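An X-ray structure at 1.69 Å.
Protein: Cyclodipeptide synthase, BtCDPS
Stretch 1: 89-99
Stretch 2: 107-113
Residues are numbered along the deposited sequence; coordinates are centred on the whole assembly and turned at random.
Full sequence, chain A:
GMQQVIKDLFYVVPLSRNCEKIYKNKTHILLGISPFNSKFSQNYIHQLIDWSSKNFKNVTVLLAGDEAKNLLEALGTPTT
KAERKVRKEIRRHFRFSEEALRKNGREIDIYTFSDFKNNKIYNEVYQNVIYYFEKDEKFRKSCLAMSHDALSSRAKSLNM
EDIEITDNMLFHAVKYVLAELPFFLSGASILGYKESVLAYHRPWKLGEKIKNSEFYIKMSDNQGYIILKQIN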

# COMPACT_ATOMS: atom_id res chain seq x y z
N GLU A 89 1.25 14.19 -7.85
CA GLU A 89 0.48 12.95 -7.77
C GLU A 89 -0.20 12.81 -6.41
O GLU A 89 -1.38 12.47 -6.32
N ILE A 90 0.53 13.09 -5.33
CA ILE A 90 -0.04 12.97 -3.99
C ILE A 90 -1.17 13.98 -3.78
O ILE A 90 -2.18 13.67 -3.15
N ARG A 91 -1.01 15.19 -4.31
CA ARG A 91 -2.09 16.17 -4.18
C ARG A 91 -3.33 15.72 -4.94
O ARG A 91 -4.46 15.92 -4.47
N ARG A 92 -3.15 15.09 -6.10
CA ARG A 92 -4.29 14.54 -6.84
C ARG A 92 -4.99 13.45 -6.02
O ARG A 92 -6.22 13.45 -5.89
N HIS A 93 -4.22 12.52 -5.47
CA HIS A 93 -4.82 11.45 -4.67
C HIS A 93 -5.55 12.02 -3.46
O HIS A 93 -6.65 11.56 -3.12
N PHE A 94 -4.95 13.01 -2.80
CA PHE A 94 -5.59 13.60 -1.63
C PHE A 94 -6.91 14.27 -2.01
O PHE A 94 -7.92 14.09 -1.34
N ARG A 95 -6.90 15.05 -3.10
CA ARG A 95 -8.12 15.74 -3.52
C ARG A 95 -9.26 14.76 -3.74
O ARG A 95 -10.35 14.91 -3.16
N PHE A 96 -9.04 13.74 -4.57
CA PHE A 96 -10.10 12.79 -4.88
C PHE A 96 -10.53 12.02 -3.65
O PHE A 96 -11.71 11.72 -3.47
N SER A 97 -9.57 11.65 -2.80
CA SER A 97 -9.93 10.94 -1.58
C SER A 97 -10.74 11.82 -0.64
O SER A 97 -11.74 11.38 -0.06
N GLU A 98 -10.32 13.08 -0.47
CA GLU A 98 -11.06 13.99 0.40
C GLU A 98 -12.50 14.16 -0.09
O GLU A 98 -13.44 14.11 0.71
N GLU A 99 -12.68 14.35 -1.41
CA GLU A 99 -14.01 14.45 -2.00
C GLU A 99 -14.91 13.31 -1.55
O GLU A 99 -16.01 13.53 -1.03
N GLU A 107 -14.63 11.22 8.31
CA GLU A 107 -13.44 11.99 8.64
C GLU A 107 -12.42 11.90 7.52
O GLU A 107 -12.25 10.85 6.89
N ILE A 108 -11.72 13.01 7.27
CA ILE A 108 -10.70 13.06 6.23
C ILE A 108 -9.43 12.42 6.76
O ILE A 108 -8.43 13.10 7.04
N ASP A 109 -9.44 11.09 6.87
CA ASP A 109 -8.34 10.35 7.49
C ASP A 109 -7.42 9.85 6.38
O ASP A 109 -7.56 8.73 5.89
N ILE A 110 -6.47 10.70 5.99
CA ILE A 110 -5.56 10.44 4.88
C ILE A 110 -4.14 10.73 5.34
O ILE A 110 -3.87 11.82 5.85
N TYR A 111 -3.24 9.77 5.15
CA TYR A 111 -1.84 9.91 5.53
C TYR A 111 -0.96 9.38 4.41
O TYR A 111 -1.40 8.57 3.59
N THR A 112 0.29 9.85 4.37
CA THR A 112 1.32 9.17 3.60
C THR A 112 2.13 8.25 4.51
O THR A 112 2.13 8.42 5.74
N PHE A 113 2.83 7.29 3.91
CA PHE A 113 3.61 6.43 4.80
C PHE A 113 4.84 7.13 5.37
O PHE A 113 5.57 6.50 6.14

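Helix 89-99 runs nearly antiparallel to strand 110-112, at 161°, with the axes 10.0 Å apart at closest. No hydrogen bond links the two stretches; the contact is mostly side-chain packing. E89 (chi1 t) lies out of reach of the strand. It pairs instead with R92 one turn on, in a salt bridge with R92 NH2 3.1 Å from E89 OE2. I90 points toward the strand with both chi angles m. Its CG2 meets CG2 of T112 (chi1 p) loosely, at 4.4 Å. H93 starts sideways and its ring leads away.

F94 is chi1 t. Its CA-to-CB bond points sideways, but the ring comes nearer. I110 (m, t) sets CD1 over one face of the F94 ring, 4.0 Å from the centroid of that ring, a CH-pi contact. I110 CG2 also lies 3.7 Å from F94 CD2. I108 (m, m) brings CG2 to 4.2 Å from F94 CZ. R95 and F96 point away.

S97 (m) points toward the strand, and its CB packs 3.6 Å from I110 CD1. Its hydroxyl is turned back to the helix: S97 OG donates to H93 O at 2.8 Å. E98 (t, m) starts sideways. Its CG lies 3.7 Å from I108 CG2. The backbone E98 N lies 3.8 Å from I110 CD1. Both carboxylate oxygens are hydrogen-bonded elsewhere in the structure. E99 points away.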

# COMPACT_ATOMS: atom_id res chain seq x y z
CB GLU A 89 1.40 11.76 -8.06
CG GLU A 89 0.74 10.39 -7.96
CD GLU A 89 -0.03 10.02 -9.21
OE1 GLU A 89 -0.31 10.93 -10.03
OE2 GLU A 89 -0.34 8.82 -9.38
CB ILE A 90 1.07 13.12 -2.93
CG1 ILE A 90 2.17 12.07 -3.13
CG2 ILE A 90 0.50 13.03 -1.52
CD1 ILE A 90 1.65 10.67 -3.40
CB ARG A 91 -1.62 17.54 -4.67
CG ARG A 91 -0.58 18.19 -3.77
CD ARG A 91 -0.19 19.57 -4.28
NE ARG A 91 -1.31 20.50 -4.17
CZ ARG A 91 -1.60 21.19 -3.07
NH1 ARG A 91 -0.87 21.04 -1.97
NH2 ARG A 91 -2.64 22.02 -3.06
CB ARG A 92 -3.84 14.00 -8.19
CG ARG A 92 -4.98 13.52 -9.08
CD ARG A 92 -4.50 13.00 -10.45
NE ARG A 92 -3.64 11.83 -10.34
CZ ARG A 92 -4.06 10.56 -10.36
NH1 ARG A 92 -5.35 10.27 -10.50
NH2 ARG A 92 -3.18 9.57 -10.25
CB HIS A 93 -3.74 10.46 -4.22
CG HIS A 93 -3.25 9.56 -5.31
ND1 HIS A 93 -2.10 8.81 -5.19
CD2 HIS A 93 -3.75 9.29 -6.55
CE1 HIS A 93 -1.91 8.11 -6.30
NE2 HIS A 93 -2.90 8.39 -7.14
CB PHE A 94 -4.65 14.60 -0.96
CG PHE A 94 -5.14 15.09 0.38
CD1 PHE A 94 -6.11 16.08 0.46
CD2 PHE A 94 -4.64 14.55 1.56
CE1 PHE A 94 -6.57 16.52 1.70
CE2 PHE A 94 -5.10 14.98 2.79
CZ PHE A 94 -6.06 15.97 2.87
CB ARG A 95 -7.86 16.55 -4.80
CG ARG A 95 -9.09 17.31 -5.32
CD ARG A 95 -8.82 17.93 -6.68
NE ARG A 95 -7.40 18.18 -6.90
CZ ARG A 95 -6.71 17.74 -7.95
NH1 ARG A 95 -7.31 17.03 -8.89
NH2 ARG A 95 -5.41 18.01 -8.04
CB PHE A 96 -9.65 11.82 -5.98
CG PHE A 96 -9.37 12.48 -7.30
CD1 PHE A 96 -10.00 13.66 -7.65
CD2 PHE A 96 -8.49 11.90 -8.20
CE1 PHE A 96 -9.75 14.27 -8.87
CE2 PHE A 96 -8.24 12.50 -9.42
CZ PHE A 96 -8.86 13.68 -9.75
CB SER A 97 -8.67 10.42 -0.88
OG SER A 97 -7.96 9.54 -1.73
CB GLU A 98 -10.34 15.33 0.47
CG GLU A 98 -10.88 16.28 1.53
CD GLU A 98 -12.01 17.14 1.00
OE1 GLU A 98 -12.08 17.35 -0.23
OE2 GLU A 98 -12.83 17.60 1.83
CB GLU A 99 -13.92 14.42 -3.53
CG GLU A 99 -13.45 15.67 -4.20
CD GLU A 99 -13.32 15.47 -5.70
OE1 GLU A 99 -13.71 14.38 -6.18
OE2 GLU A 99 -12.83 16.39 -6.38
CB GLU A 107 -12.81 11.48 9.94
CG GLU A 107 -13.75 11.46 11.12
CD GLU A 107 -13.30 12.41 12.21
OE1 GLU A 107 -13.30 12.01 13.39
OE2 GLU A 107 -12.93 13.56 11.86
CB ILE A 108 -10.46 14.51 5.77
CG1 ILE A 108 -11.80 15.18 5.50
CG2 ILE A 108 -9.61 14.54 4.50
CD1 ILE A 108 -12.65 14.46 4.45
CB ASP A 109 -8.89 9.21 8.34
CG ASP A 109 -8.02 8.92 9.54
OD1 ASP A 109 -7.61 9.88 10.23
OD2 ASP A 109 -7.74 7.73 9.79
CB ILE A 110 -5.89 11.32 3.65
CG1 ILE A 110 -7.37 11.22 3.28
CG2 ILE A 110 -4.97 10.96 2.47
CD1 ILE A 110 -7.78 12.18 2.17
CB TYR A 111 -1.52 9.14 6.82
CG TYR A 111 -2.49 9.46 7.93
CD1 TYR A 111 -3.66 8.72 8.10
CD2 TYR A 111 -2.26 10.52 8.78
CE1 TYR A 111 -4.56 9.04 9.10
CE2 TYR A 111 -3.15 10.84 9.78
CZ TYR A 111 -4.29 10.10 9.93
OH TYR A 111 -5.18 10.43 10.94
CB THR A 112 2.29 10.14 2.89
OG1 THR A 112 3.32 10.55 3.80
CG2 THR A 112 1.56 11.36 2.36
CB PHE A 113 3.97 5.09 4.13
CG PHE A 113 4.80 5.17 2.84
CD1 PHE A 113 6.09 5.69 2.84
CD2 PHE A 113 4.31 4.61 1.67
CE1 PHE A 113 6.85 5.72 1.67
CE2 PHE A 113 5.07 4.63 0.49
CZ PHE A 113 6.34 5.18 0.50